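Putative ring-cleaving dioxygenase MhqO (Bacillus subtilis subsp. subtilis, PDB 3OAJ) is a putative iron-dependent extradiol ring-cleaving dioxygenase that may contribute to the breakdown of aromatic compounds. Local coordinates at residues 4-9 and 219-224; 82-87 and 128-133; 112-117 and 186-191; 158-163 and 200-205; 165-170 and 257-262. One frame throughout, in Å; residues are numbered along the deposited sequence. Where two conformers were deposited one is given.

Interaction 1. Residues 4-9 and 219-224; sequences KKTMGI and IAWRAN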
# COMPACT_ATOMS: atom_id res chain seq x y z
N LYS A 4 16.47 10.23 -11.16
CA LYS A 4 15.87 10.49 -9.84
C LYS A 4 16.09 9.30 -8.90
O LYS A 4 16.52 8.24 -9.34
CB LYS A 4 14.37 10.78 -10.00
CG LYS A 4 14.03 12.01 -10.86
CD LYS A 4 14.26 13.32 -10.12
CE LYS A 4 13.20 13.56 -9.05
NZ LYS A 4 13.71 14.43 -7.94
N LYS A 5 15.80 9.50 -7.61
CA LYS A 5 15.90 8.43 -6.60
C LYS A 5 14.83 8.52 -5.52
O LYS A 5 14.85 9.43 -4.70
CB LYS A 5 17.28 8.47 -5.94
CG LYS A 5 17.68 7.22 -5.19
CD LYS A 5 19.17 7.26 -4.81
CE LYS A 5 20.08 7.34 -6.04
NZ LYS A 5 20.32 6.01 -6.67
N THR A 6 13.91 7.56 -5.49
CA THR A 6 12.88 7.52 -4.45
C THR A 6 13.33 6.69 -3.25
O THR A 6 13.99 5.67 -3.40
CB THR A 6 11.56 6.95 -5.03
OG1 THR A 6 10.55 6.93 -4.01
CG2 THR A 6 11.74 5.51 -5.55
N MET A 7 12.93 7.10 -2.05
CA MET A 7 13.20 6.31 -0.86
C MET A 7 12.49 4.96 -0.84
O MET A 7 12.98 4.01 -0.22
CB MET A 7 12.83 7.11 0.39
CG MET A 7 13.78 8.28 0.64
SD MET A 7 15.36 7.67 1.26
CE MET A 7 14.85 7.43 2.96
N GLY A 8 11.38 4.86 -1.55
CA GLY A 8 10.60 3.62 -1.51
C GLY A 8 9.11 3.87 -1.63
O GLY A 8 8.69 4.98 -1.98
N ILE A 9 8.32 2.85 -1.30
CA ILE A 9 6.88 2.97 -1.35
C ILE A 9 6.37 4.00 -0.32
O ILE A 9 6.84 4.04 0.84
CB ILE A 9 6.23 1.60 -1.07
CG1 ILE A 9 6.62 0.57 -2.15
CG2 ILE A 9 4.70 1.72 -0.91
CD1 ILE A 9 6.33 -0.89 -1.74
N ILE A 219 0.39 1.78 -7.07
CA ILE A 219 1.45 1.87 -6.08
C ILE A 219 2.08 3.25 -6.11
O ILE A 219 2.43 3.76 -7.18
CB ILE A 219 2.49 0.72 -6.29
CG1 ILE A 219 3.61 0.80 -5.24
CG2 ILE A 219 3.05 0.69 -7.72
CD1 ILE A 219 4.36 -0.53 -5.02
N ALA A 220 2.22 3.86 -4.93
CA ALA A 220 2.80 5.19 -4.82
C ALA A 220 4.20 5.13 -4.24
O ALA A 220 4.47 4.43 -3.25
CB ALA A 220 1.92 6.09 -3.97
N TRP A 221 5.09 5.88 -4.88
CA TRP A 221 6.47 6.05 -4.46
C TRP A 221 6.65 7.40 -3.79
O TRP A 221 5.96 8.36 -4.12
CB TRP A 221 7.38 5.94 -5.69
CG TRP A 221 7.09 4.67 -6.45
CD1 TRP A 221 6.28 4.54 -7.53
CD2 TRP A 221 7.59 3.36 -6.16
NE1 TRP A 221 6.23 3.23 -7.93
CE2 TRP A 221 7.04 2.49 -7.12
CE3 TRP A 221 8.47 2.84 -5.20
CZ2 TRP A 221 7.31 1.13 -7.14
CZ3 TRP A 221 8.74 1.48 -5.22
CH2 TRP A 221 8.19 0.65 -6.20
N ARG A 222 7.57 7.47 -2.85
CA ARG A 222 7.81 8.67 -2.05
C ARG A 222 8.58 9.77 -2.77
O ARG A 222 9.53 9.51 -3.51
CB ARG A 222 8.59 8.31 -0.78
CG ARG A 222 7.77 7.44 0.17
CD ARG A 222 8.60 6.83 1.26
NE ARG A 222 9.18 7.85 2.12
CZ ARG A 222 10.04 7.60 3.09
NH1 ARG A 222 10.44 6.36 3.34
NH2 ARG A 222 10.50 8.60 3.81
N ALA A 223 8.16 11.00 -2.53
CA ALA A 223 8.98 12.18 -2.80
C ALA A 223 9.16 12.88 -1.46
O ALA A 223 8.25 12.85 -0.63
CB ALA A 223 8.32 13.11 -3.83
N ASN A 224 10.31 13.52 -1.26
CA ASN A 224 10.62 14.16 0.02
C ASN A 224 9.68 15.32 0.38
O ASN A 224 9.36 15.50 1.55
CB ASN A 224 12.06 14.70 0.03
CG ASN A 224 13.11 13.62 -0.18
OD1 ASN A 224 14.08 13.82 -0.93
ND2 ASN A 224 12.95 12.50 0.49
O HOH W 1 14.56 10.88 -1.68
O HOH W 2 11.95 9.78 -1.84
O HOH W 3 9.53 3.92 1.86
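The guanidinium of Arg222 carries Met7 CB over one face, 3.8 Å above the plane and toward the rim, while at its edge NH1 meets a water that also donates to Ile9 O. Its NH2 forms a salt bridge with Asp270. The indole of Trp221 has CG1 of Ile219, two residues back on the same strand, over one face, and Ile9 CG1 comes to its CZ3 obliquely at 3.8 Å. Ile9 CG1 also lies 3.8 Å from Ile219 CD1, the two side chains crossing at about a right angle. Thr6 OG1, turned anti to the main-chain nitrogen (chi1 -179°), donates to a lone pair of Arg222 O at 2.8 Å, and Arg222 N returns a bond to Gly8 O. Ile9 and Trp221 form an antiparallel, non-hydrogen-bonded pair, so the N-terminal segment enters the metal-bearing sheet of this vicinal-oxygen-chelate fold here. Strand 215-223 runs between strand 9-16 and strand 264-269, with helix 226-238 packed against Thr6 and Ala223.

Interaction 2. Residues 82-87 and 128-133; sequences VTSYVV and EIVERE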
# COMPACT_ATOMS: atom_id res chain seq x y z
N VAL A 82 1.63 -8.84 -5.29
CA VAL A 82 1.72 -9.17 -3.87
C VAL A 82 2.20 -7.95 -3.08
O VAL A 82 3.10 -7.23 -3.51
CB VAL A 82 2.70 -10.35 -3.63
CG1 VAL A 82 2.66 -10.80 -2.17
CG2 VAL A 82 2.38 -11.52 -4.54
N THR A 83 1.57 -7.70 -1.95
CA THR A 83 1.99 -6.64 -1.06
C THR A 83 2.72 -7.30 0.11
O THR A 83 2.20 -8.25 0.71
CB THR A 83 0.76 -5.84 -0.57
OG1 THR A 83 0.11 -5.27 -1.72
CG2 THR A 83 1.16 -4.75 0.41
N SER A 84 3.91 -6.81 0.41
CA SER A 84 4.82 -7.43 1.39
C SER A 84 4.84 -6.59 2.66
O SER A 84 5.03 -5.38 2.57
CB SER A 84 6.23 -7.53 0.76
OG SER A 84 7.04 -8.49 1.42
N TYR A 85 4.62 -7.24 3.81
CA TYR A 85 4.66 -6.60 5.12
C TYR A 85 5.84 -7.13 5.92
O TYR A 85 6.06 -8.34 6.00
CB TYR A 85 3.36 -6.85 5.88
CG TYR A 85 2.18 -6.14 5.27
CD1 TYR A 85 2.01 -4.76 5.45
CD2 TYR A 85 1.27 -6.81 4.46
CE1 TYR A 85 0.93 -4.09 4.86
CE2 TYR A 85 0.19 -6.15 3.87
CZ TYR A 85 0.03 -4.78 4.09
OH TYR A 85 -1.01 -4.13 3.48
N VAL A 86 6.62 -6.22 6.50
CA VAL A 86 7.80 -6.59 7.27
C VAL A 86 7.52 -6.58 8.77
O VAL A 86 6.85 -5.68 9.30
CB VAL A 86 9.03 -5.73 6.84
CG1 VAL A 86 8.84 -4.27 7.21
CG2 VAL A 86 10.35 -6.28 7.43
N VAL A 87 8.02 -7.63 9.43
CA VAL A 87 7.89 -7.77 10.88
C VAL A 87 9.28 -7.94 11.52
O VAL A 87 10.25 -8.21 10.80
CB VAL A 87 6.95 -8.97 11.27
CG1 VAL A 87 5.53 -8.76 10.70
CG2 VAL A 87 7.55 -10.30 10.78
N GLU A 128 2.01 -10.96 1.99
CA GLU A 128 3.04 -11.81 2.55
C GLU A 128 3.69 -11.10 3.72
O GLU A 128 3.66 -9.87 3.79
CB GLU A 128 4.09 -12.24 1.50
CG GLU A 128 4.87 -11.08 0.93
CD GLU A 128 5.85 -11.43 -0.18
OE1 GLU A 128 5.82 -12.55 -0.76
OE2 GLU A 128 6.65 -10.52 -0.49
N ILE A 129 4.25 -11.89 4.62
CA ILE A 129 5.01 -11.37 5.76
C ILE A 129 6.43 -11.92 5.72
O ILE A 129 6.62 -13.11 5.44
CB ILE A 129 4.29 -11.71 7.11
CG1 ILE A 129 3.10 -10.78 7.31
CG2 ILE A 129 5.23 -11.58 8.31
CD1 ILE A 129 2.14 -11.23 8.41
N VAL A 130 7.40 -11.04 5.96
CA VAL A 130 8.82 -11.39 6.01
C VAL A 130 9.43 -10.71 7.22
O VAL A 130 8.98 -9.64 7.61
CB VAL A 130 9.54 -10.95 4.71
CG1 VAL A 130 9.49 -9.42 4.49
CG2 VAL A 130 10.96 -11.49 4.65
N GLU A 131 10.46 -11.34 7.80
CA GLU A 131 11.16 -10.81 8.97
C GLU A 131 12.39 -10.04 8.53
O GLU A 131 13.20 -10.58 7.78
CB GLU A 131 11.67 -11.95 9.86
CG GLU A 131 10.64 -12.77 10.56
CD GLU A 131 11.29 -13.73 11.52
OE1 GLU A 131 12.53 -13.73 11.60
OE2 GLU A 131 10.56 -14.47 12.22
N ARG A 132 12.55 -8.81 9.02
CA ARG A 132 13.79 -8.05 8.78
C ARG A 132 14.06 -7.10 9.94
O ARG A 132 13.13 -6.51 10.48
CB ARG A 132 13.76 -7.24 7.47
CG ARG A 132 13.50 -8.04 6.20
CD ARG A 132 13.59 -7.16 4.97
NE ARG A 132 13.31 -7.95 3.78
CZ ARG A 132 12.38 -7.67 2.87
NH1 ARG A 132 11.67 -6.55 2.97
NH2 ARG A 132 12.20 -8.49 1.83
N GLU A 133 15.33 -6.96 10.31
CA GLU A 133 15.73 -6.04 11.38
C GLU A 133 15.51 -4.58 10.97
O GLU A 133 15.08 -3.76 11.79
CB GLU A 133 17.19 -6.27 11.80
CG GLU A 133 17.65 -5.45 13.03
CD GLU A 133 17.02 -5.92 14.35
OE1 GLU A 133 16.71 -7.12 14.48
OE2 GLU A 133 16.87 -5.08 15.26
O HOH W 4 9.70 -7.88 0.67
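Val87 and Ile129 interlock on one face of a parallel strand pair, the junction of strands 79-87 and 126-131 in a βαβββ module of the vicinal-oxygen-chelate fold. Ile129 CG2 pushes between the two methyls of Val87, 3.7 Å from CG1 and 3.6 Å from CG2, and helix 92-101 covers this face through Trp95. On the other face, CG2 of Val86 fits against the extended Arg132 chain, 3.5 Å from its CB. That chain runs back along the sheet until its guanidinium lies with Val130 CG1 centred over one face; its NE pairs with Glu114. At the N-terminal end of the pair, Val82 CG1 packs across the Glu128 stem. CG of Glu128 stands between its own N and carbonyl carbon (chi1 63°), which brings the carboxylate over Ser84; Arg111 also pairs with this carboxylate. Backbone bonds tie the strands from Thr83 to Arg132. Ser84 OG donates to Glu128 OE2 at 2.8 Å, on its anti side and 16° out of the carboxylate plane.

Interaction 3. Residues 112-117 and 186-191; sequences FGEQYV and FVRYRS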
# COMPACT_ATOMS: atom_id res chain seq x y z
N PHE A 112 15.41 -15.43 -2.42
CA PHE A 112 16.53 -14.57 -2.04
C PHE A 112 16.99 -14.79 -0.59
O PHE A 112 17.37 -13.84 0.10
CB PHE A 112 16.22 -13.09 -2.31
CG PHE A 112 16.04 -12.75 -3.78
CD1 PHE A 112 17.14 -12.50 -4.61
CD2 PHE A 112 14.76 -12.67 -4.32
CE1 PHE A 112 16.96 -12.17 -5.95
CE2 PHE A 112 14.56 -12.35 -5.66
CZ PHE A 112 15.68 -12.11 -6.48
N GLY A 113 16.95 -16.04 -0.14
CA GLY A 113 17.43 -16.42 1.19
C GLY A 113 16.49 -16.02 2.32
O GLY A 113 16.83 -16.17 3.49
N GLU A 114 15.31 -15.52 1.96
CA GLU A 114 14.33 -15.11 2.97
C GLU A 114 13.10 -16.00 2.94
O GLU A 114 12.65 -16.44 1.89
CB GLU A 114 13.89 -13.66 2.77
CG GLU A 114 15.01 -12.63 2.92
CD GLU A 114 14.52 -11.21 2.75
OE1 GLU A 114 13.88 -10.91 1.72
OE2 GLU A 114 14.80 -10.37 3.63
N GLN A 115 12.54 -16.21 4.13
CA GLN A 115 11.31 -16.98 4.25
C GLN A 115 10.09 -16.07 4.35
O GLN A 115 10.09 -15.06 5.07
CB GLN A 115 11.38 -17.93 5.45
CG GLN A 115 12.33 -19.14 5.22
CD GLN A 115 12.44 -20.07 6.44
OE1 GLN A 115 11.80 -19.84 7.48
NE2 GLN A 115 13.26 -21.11 6.32
N TYR A 116 9.05 -16.41 3.58
CA TYR A 116 7.82 -15.63 3.51
C TYR A 116 6.62 -16.45 3.91
O TYR A 116 6.54 -17.63 3.57
CB TYR A 116 7.57 -15.10 2.10
CG TYR A 116 8.59 -14.08 1.64
CD1 TYR A 116 9.83 -14.49 1.13
CD2 TYR A 116 8.32 -12.72 1.73
CE1 TYR A 116 10.76 -13.57 0.71
CE2 TYR A 116 9.27 -11.77 1.32
CZ TYR A 116 10.48 -12.21 0.81
OH TYR A 116 11.42 -11.29 0.41
N VAL A 117 5.69 -15.83 4.62
CA VAL A 117 4.37 -16.39 4.85
C VAL A 117 3.43 -15.73 3.84
O VAL A 117 3.30 -14.49 3.83
CB VAL A 117 3.88 -16.13 6.29
CG1 VAL A 117 2.44 -16.61 6.51
CG2 VAL A 117 4.81 -16.81 7.29
N PHE A 186 12.25 -13.99 -10.75
CA PHE A 186 12.24 -12.61 -10.24
C PHE A 186 13.53 -11.85 -10.47
O PHE A 186 14.61 -12.43 -10.44
CB PHE A 186 11.97 -12.60 -8.74
CG PHE A 186 10.64 -13.19 -8.36
CD1 PHE A 186 9.45 -12.49 -8.61
CD2 PHE A 186 10.57 -14.43 -7.75
CE1 PHE A 186 8.21 -13.04 -8.26
CE2 PHE A 186 9.34 -14.99 -7.39
CZ PHE A 186 8.16 -14.29 -7.65
N VAL A 187 13.41 -10.54 -10.69
CA VAL A 187 14.52 -9.64 -10.45
C VAL A 187 14.15 -8.77 -9.25
O VAL A 187 12.99 -8.34 -9.11
CB VAL A 187 14.92 -8.82 -11.71
CG1 VAL A 187 13.76 -7.97 -12.20
CG2 VAL A 187 16.16 -7.96 -11.45
N ARG A 188 15.13 -8.55 -8.38
CA ARG A 188 14.92 -7.79 -7.14
C ARG A 188 15.65 -6.45 -7.19
O ARG A 188 16.82 -6.38 -7.60
CB ARG A 188 15.40 -8.59 -5.93
CG ARG A 188 15.35 -7.82 -4.60
CD ARG A 188 15.46 -8.77 -3.41
NE ARG A 188 14.18 -9.44 -3.18
CZ ARG A 188 13.84 -10.07 -2.06
NH1 ARG A 188 14.70 -10.12 -1.05
NH2 ARG A 188 12.64 -10.63 -1.96
N TYR A 189 14.96 -5.42 -6.74
CA TYR A 189 15.45 -4.08 -6.61
C TYR A 189 15.30 -3.56 -5.19
O TYR A 189 14.43 -3.95 -4.51
CB TYR A 189 14.69 -3.16 -7.60
CG TYR A 189 15.07 -3.39 -9.03
CD1 TYR A 189 16.22 -2.88 -9.51
CD2 TYR A 189 14.31 -4.13 -9.89
CE1 TYR A 189 16.62 -3.07 -10.72
CE2 TYR A 189 14.76 -4.33 -11.19
CZ TYR A 189 15.92 -3.78 -11.56
OH TYR A 189 16.45 -3.86 -12.78
N ARG A 190 16.18 -2.67 -4.77
CA ARG A 190 16.12 -2.10 -3.43
C ARG A 190 16.19 -0.58 -3.54
O ARG A 190 17.06 -0.04 -4.23
CB ARG A 190 17.28 -2.66 -2.58
CG ARG A 190 17.49 -2.01 -1.23
CD ARG A 190 18.53 -2.78 -0.42
NE ARG A 190 17.94 -3.95 0.22
CZ ARG A 190 17.39 -3.93 1.44
NH1 ARG A 190 17.37 -2.80 2.14
NH2 ARG A 190 16.88 -5.04 1.96
N SER A 191 15.28 0.10 -2.85
CA SER A 191 15.35 1.56 -2.73
C SER A 191 16.16 1.92 -1.50
O SER A 191 16.49 1.04 -0.72
CB SER A 191 13.94 2.18 -2.69
OG SER A 191 13.21 1.73 -1.56
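This is a side-chain contact between the two halves of one eight-stranded sheet, where Arg188 of strand 186-190 reaches across to strand 114-120 and the turn before it. The ring of Phe112 and the guanidinium of Arg188 lie nearly flat on one another, their planes 21° apart, with Phe112 CD2 3.5 Å from Arg188 NE. The aliphatic root joins in: Arg188 CB sits over the same ring in a CH-pi contact, 3.9 Å from its centroid. A bend at chi3 (-78°) folds the arginine along the phenyl face. The guanidinium edge is left to polar partners. NH1 forms a salt bridge with Glu114 OE1 at 3.0 Å, approaching from above the carboxylate plane, and NH2 donates to Tyr116 OH at 2.7 Å; NE pairs with Asp200, so all three nitrogens of this buried group are engaged. Phe186 CB touches the rim of Phe112 at CE2, 4.0 Å away. Strand 198-202, neighbour of 186-190, supplies Asp200, whereas Glu114 also pairs with Arg132, just beyond strand 126-131.

Interaction 4. Residues 158-163 and 200-205; sequences TLLSEQ and DLKLTP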
# COMPACT_ATOMS: atom_id res chain seq x y z
N THR A 158 5.61 -7.06 -4.98
CA THR A 158 5.95 -7.84 -6.17
C THR A 158 5.08 -7.33 -7.32
O THR A 158 3.86 -7.31 -7.20
CB THR A 158 5.71 -9.36 -5.95
OG1 THR A 158 6.60 -9.82 -4.91
CG2 THR A 158 5.95 -10.16 -7.26
N LEU A 159 5.72 -6.88 -8.39
CA LEU A 159 5.05 -6.29 -9.54
C LEU A 159 4.87 -7.30 -10.65
O LEU A 159 5.78 -8.06 -10.97
CB LEU A 159 5.85 -5.10 -10.08
CG LEU A 159 6.27 -4.06 -9.03
CD1 LEU A 159 7.05 -2.92 -9.68
CD2 LEU A 159 5.05 -3.52 -8.28
N LEU A 160 3.68 -7.29 -11.24
CA LEU A 160 3.35 -8.08 -12.42
C LEU A 160 3.23 -7.11 -13.59
O LEU A 160 2.30 -6.32 -13.66
CB LEU A 160 2.03 -8.83 -12.22
CG LEU A 160 1.89 -9.63 -10.93
CD1 LEU A 160 0.50 -10.27 -10.87
CD2 LEU A 160 2.97 -10.71 -10.84
N SER A 161 4.21 -7.14 -14.47
CA SER A 161 4.31 -6.19 -15.57
C SER A 161 4.01 -6.84 -16.92
O SER A 161 4.43 -7.97 -17.18
CB SER A 161 5.73 -5.59 -15.58
OG SER A 161 5.95 -4.82 -16.75
N GLU A 162 3.29 -6.13 -17.79
CA GLU A 162 3.08 -6.62 -19.15
C GLU A 162 4.39 -6.60 -19.94
O GLU A 162 4.54 -7.34 -20.91
CB GLU A 162 2.03 -5.80 -19.89
CG GLU A 162 0.60 -5.99 -19.38
CD GLU A 162 -0.43 -5.30 -20.26
OE1 GLU A 162 -0.11 -4.98 -21.42
OE2 GLU A 162 -1.55 -5.10 -19.78
N GLN A 163 5.33 -5.74 -19.53
CA GLN A 163 6.62 -5.57 -20.20
C GLN A 163 7.75 -5.43 -19.18
O GLN A 163 8.24 -4.34 -18.94
CB GLN A 163 6.59 -4.34 -21.11
CG GLN A 163 5.65 -4.43 -22.30
CD GLN A 163 5.96 -3.35 -23.30
OE1 GLN A 163 6.97 -3.41 -24.01
NE2 GLN A 163 5.11 -2.33 -23.35
N ASP A 200 10.27 -6.64 -5.93
CA ASP A 200 10.46 -7.79 -6.78
C ASP A 200 9.61 -7.62 -8.02
O ASP A 200 8.48 -7.12 -7.94
CB ASP A 200 10.09 -9.09 -6.06
CG ASP A 200 11.05 -9.40 -4.93
OD1 ASP A 200 12.27 -9.28 -5.18
OD2 ASP A 200 10.60 -9.73 -3.81
N LEU A 201 10.19 -7.97 -9.16
CA LEU A 201 9.52 -7.88 -10.45
C LEU A 201 9.54 -9.27 -11.06
O LEU A 201 10.60 -9.87 -11.25
CB LEU A 201 10.23 -6.85 -11.34
CG LEU A 201 9.86 -6.77 -12.83
CD1 LEU A 201 8.41 -6.35 -13.04
CD2 LEU A 201 10.80 -5.80 -13.54
N LYS A 202 8.35 -9.78 -11.37
CA LYS A 202 8.21 -11.07 -12.03
C LYS A 202 8.65 -10.93 -13.49
O LYS A 202 8.28 -9.97 -14.18
CB LYS A 202 6.77 -11.58 -11.92
CG LYS A 202 6.62 -13.04 -12.32
CD LYS A 202 5.28 -13.60 -11.87
CE LYS A 202 5.02 -15.00 -12.43
NZ LYS A 202 5.99 -16.04 -11.97
N LEU A 203 9.45 -11.88 -13.95
CA LEU A 203 10.08 -11.74 -15.25
C LEU A 203 9.29 -12.35 -16.39
O LEU A 203 9.57 -12.06 -17.56
CB LEU A 203 11.52 -12.25 -15.21
CG LEU A 203 12.43 -11.27 -14.47
CD1 LEU A 203 13.75 -11.91 -14.15
CD2 LEU A 203 12.64 -9.97 -15.25
N THR A 204 8.32 -13.19 -16.06
CA THR A 204 7.47 -13.78 -17.09
C THR A 204 6.02 -13.34 -16.91
O THR A 204 5.42 -13.59 -15.86
CB THR A 204 7.58 -15.33 -17.15
OG1 THR A 204 7.12 -15.90 -15.92
CG2 THR A 204 9.02 -15.77 -17.41
N PRO A 205 5.46 -12.65 -17.93
CA PRO A 205 4.05 -12.26 -17.95
C PRO A 205 3.11 -13.45 -17.74
O PRO A 205 3.31 -14.51 -18.35
CB PRO A 205 3.86 -11.67 -19.35
CG PRO A 205 5.21 -11.15 -19.72
CD PRO A 205 6.20 -12.09 -19.08
O HOH W 5 5.81 -9.33 -14.65
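Leu201 extends its CD1 methyl alongside residues 159-161, packing 3.8 Å from Ser161 CB and 4.1 Å from Leu159 CB. Strands 153-160 and 198-202 are parallel neighbours in the third βαβββ module of the vicinal-oxygen-chelate fold, paired through Thr158 with Asp200 and Leu159 with Leu201. Leu159 bonds to the residues on either side of Leu201: its N donates to Asp200 O at 2.8 Å, and its O accepts from Lys202 N. With CG anti to the main-chain nitrogen (chi1 168°), Leu201 sends its branch toward helix 164-174, where Thr167 and Ala168 cover it. On the reverse face, Thr158 OG1 lies 3.7 Å from Asp200 CB; the carboxylate is paired with Arg188 and Arg111. Leu160 CD2 rests obliquely on Lys202 CD at 3.8 Å, while the lysine's NZ continues to Asp185. Past the last bridge the chains part, and Pro205 CG approaches the backbone oxygens of Ser161 and Glu162. Ser161, whose OG also bonds to Thr167, opens an ST turn, that OG accepting from Gln163 N at 3.0 Å.

Interaction 5. Residues 165-170 and 257-262; sequences DKTADL and FREHGE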
# COMPACT_ATOMS: atom_id res chain seq x y z
N ASP A 165 10.92 -5.92 -19.01
CA ASP A 165 12.18 -5.25 -19.37
C ASP A 165 12.05 -3.73 -19.22
O ASP A 165 12.97 -3.05 -18.73
CB ASP A 165 12.63 -5.61 -20.80
CG ASP A 165 13.06 -7.07 -20.94
OD1 ASP A 165 13.35 -7.74 -19.93
OD2 ASP A 165 13.12 -7.55 -22.09
N LYS A 166 10.89 -3.20 -19.61
CA LYS A 166 10.63 -1.76 -19.52
C LYS A 166 10.44 -1.31 -18.08
O LYS A 166 10.96 -0.28 -17.69
CB LYS A 166 9.43 -1.36 -20.39
CG LYS A 166 9.62 -1.63 -21.88
CD LYS A 166 9.15 -0.45 -22.70
CE LYS A 166 9.45 -0.62 -24.20
NZ LYS A 166 8.28 -1.14 -24.94
N THR A 167 9.69 -2.09 -17.30
CA THR A 167 9.53 -1.80 -15.86
C THR A 167 10.87 -1.82 -15.12
O THR A 167 11.13 -0.94 -14.30
CB THR A 167 8.50 -2.74 -15.20
OG1 THR A 167 7.30 -2.75 -16.00
CG2 THR A 167 8.19 -2.29 -13.77
N ALA A 168 11.72 -2.80 -15.45
CA ALA A 168 13.04 -2.88 -14.81
C ALA A 168 13.88 -1.65 -15.11
O ALA A 168 14.54 -1.10 -14.22
CB ALA A 168 13.79 -4.15 -15.26
N ASP A 169 13.86 -1.23 -16.37
CA ASP A 169 14.62 -0.08 -16.84
C ASP A 169 14.14 1.17 -16.07
O ASP A 169 14.95 1.94 -15.55
CB ASP A 169 14.40 0.06 -18.36
CG ASP A 169 15.28 1.11 -19.01
OD1 ASP A 169 16.38 1.42 -18.51
OD2 ASP A 169 14.87 1.61 -20.08
N LEU A 170 12.82 1.32 -15.95
CA LEU A 170 12.25 2.40 -15.15
C LEU A 170 12.70 2.38 -13.68
O LEU A 170 13.15 3.39 -13.14
CB LEU A 170 10.72 2.35 -15.24
CG LEU A 170 9.91 3.26 -14.32
CD1 LEU A 170 10.20 4.76 -14.55
CD2 LEU A 170 8.44 2.97 -14.52
N PHE A 257 1.27 8.29 -13.10
CA PHE A 257 1.67 7.92 -14.46
C PHE A 257 1.58 6.42 -14.63
O PHE A 257 2.01 5.67 -13.74
CB PHE A 257 3.06 8.45 -14.82
CG PHE A 257 4.20 7.85 -14.03
CD1 PHE A 257 4.48 8.28 -12.74
CD2 PHE A 257 5.07 6.91 -14.63
CE1 PHE A 257 5.57 7.75 -12.02
CE2 PHE A 257 6.15 6.38 -13.92
CZ PHE A 257 6.41 6.81 -12.62
N ARG A 258 1.00 6.00 -15.75
CA ARG A 258 0.97 4.58 -16.07
C ARG A 258 2.27 4.19 -16.74
O ARG A 258 2.69 4.84 -17.72
CB ARG A 258 -0.22 4.21 -16.96
CG ARG A 258 -0.46 2.69 -16.93
CD ARG A 258 -1.84 2.32 -17.35
NE ARG A 258 -2.88 2.84 -16.47
CZ ARG A 258 -3.41 2.18 -15.44
NH1 ARG A 258 -2.97 0.97 -15.09
NH2 ARG A 258 -4.40 2.75 -14.75
N GLU A 259 2.94 3.18 -16.20
CA GLU A 259 4.23 2.82 -16.78
C GLU A 259 4.03 1.83 -17.94
O GLU A 259 2.89 1.46 -18.25
CB GLU A 259 5.23 2.40 -15.70
CG GLU A 259 4.85 1.19 -14.85
CD GLU A 259 5.14 -0.12 -15.54
OE1 GLU A 259 4.22 -0.96 -15.60
OE2 GLU A 259 6.26 -0.30 -16.06
N HIS A 260 5.12 1.46 -18.61
CA HIS A 260 4.98 0.73 -19.88
C HIS A 260 4.49 -0.71 -19.71
O HIS A 260 3.93 -1.28 -20.64
CB HIS A 260 6.28 0.76 -20.70
CG HIS A 260 6.79 2.15 -20.96
ND1 HIS A 260 5.97 3.20 -21.30
CD2 HIS A 260 8.05 2.65 -20.91
CE1 HIS A 260 6.70 4.29 -21.48
NE2 HIS A 260 7.97 3.98 -21.25
N GLY A 261 4.72 -1.29 -18.52
CA GLY A 261 4.16 -2.60 -18.20
C GLY A 261 2.70 -2.54 -17.76
O GLY A 261 2.12 -3.55 -17.34
N GLU A 262 2.12 -1.34 -17.86
CA GLU A 262 0.70 -1.06 -17.57
C GLU A 262 0.34 -0.94 -16.08
O GLU A 262 -0.84 -0.77 -15.75
CB GLU A 262 -0.24 -2.02 -18.31
CG GLU A 262 -0.26 -1.78 -19.83
CD GLU A 262 -0.63 -0.34 -20.17
OE1 GLU A 262 -1.63 0.14 -19.62
OE2 GLU A 262 0.08 0.29 -20.99
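A type I beta turn of the fourth βαβββ module in this vicinal-oxygen-chelate fold, Glu259 to Glu262, meets the first turns of helix 164-174, the helix of the third. Thr167 and Glu259 carry the polar part. Thr167 OG1 donates to Glu259 OE2 at 2.7 Å, on the syn side but 32° out of the carboxylate plane; the same hydroxyl is hydrogen-bonded to Ser161. Glu259 reaches this position by a bend at chi2 (81°), which curls its carboxylate back over its own turn. Next to it, Leu170 CD2 fits against the bent stem, 3.5 Å from Glu259 CB, and also meets the edge of the Phe257 ring at CE2, 4.2 Å away. This apolar patch continues into Phe265 of strand 264-269 and Tyr241. On the outer side, Lys166 lays its CD methylene across His260, 3.7 Å from CB, while its NZ bonds to Gln163; the histidine ring stacks on Tyr241. Gly261 brings its backbone close to the helix, with CA 3.8 Å from Thr167 OG1. Its N donates to Glu259 OE2 at 3.1 Å, from the face of the carboxylate plane opposite to Thr167 OG1.

How the interactions relate
Interactions 2, 3 and 4 share one eight-stranded sheet, interaction 2 in its first half, interaction 4 in its second, and interaction 3 bridging the two. Interactions 2 and 4 join through Val82 O and Thr158 N, 2.9 Å apart. Interaction 3 connects to both by salt bridges, Arg132 NE to Glu114 OE2 and Arg188 NE to Asp200 OD1, each 2.8 Å. Interactions 4 and 5 link this sheet to the other through Glu162 N and Gly261 O, 2.9 Å apart. That other sheet holds interaction 1, tied to interaction 3 by a probable hydrogen bond (Met7 O to Ser191 OG, 2.6 Å), and the metal site: Ala220's side chain is about 4 Å from the zinc ion bound by His11, His218 and Glu266, the predicted iron ligands.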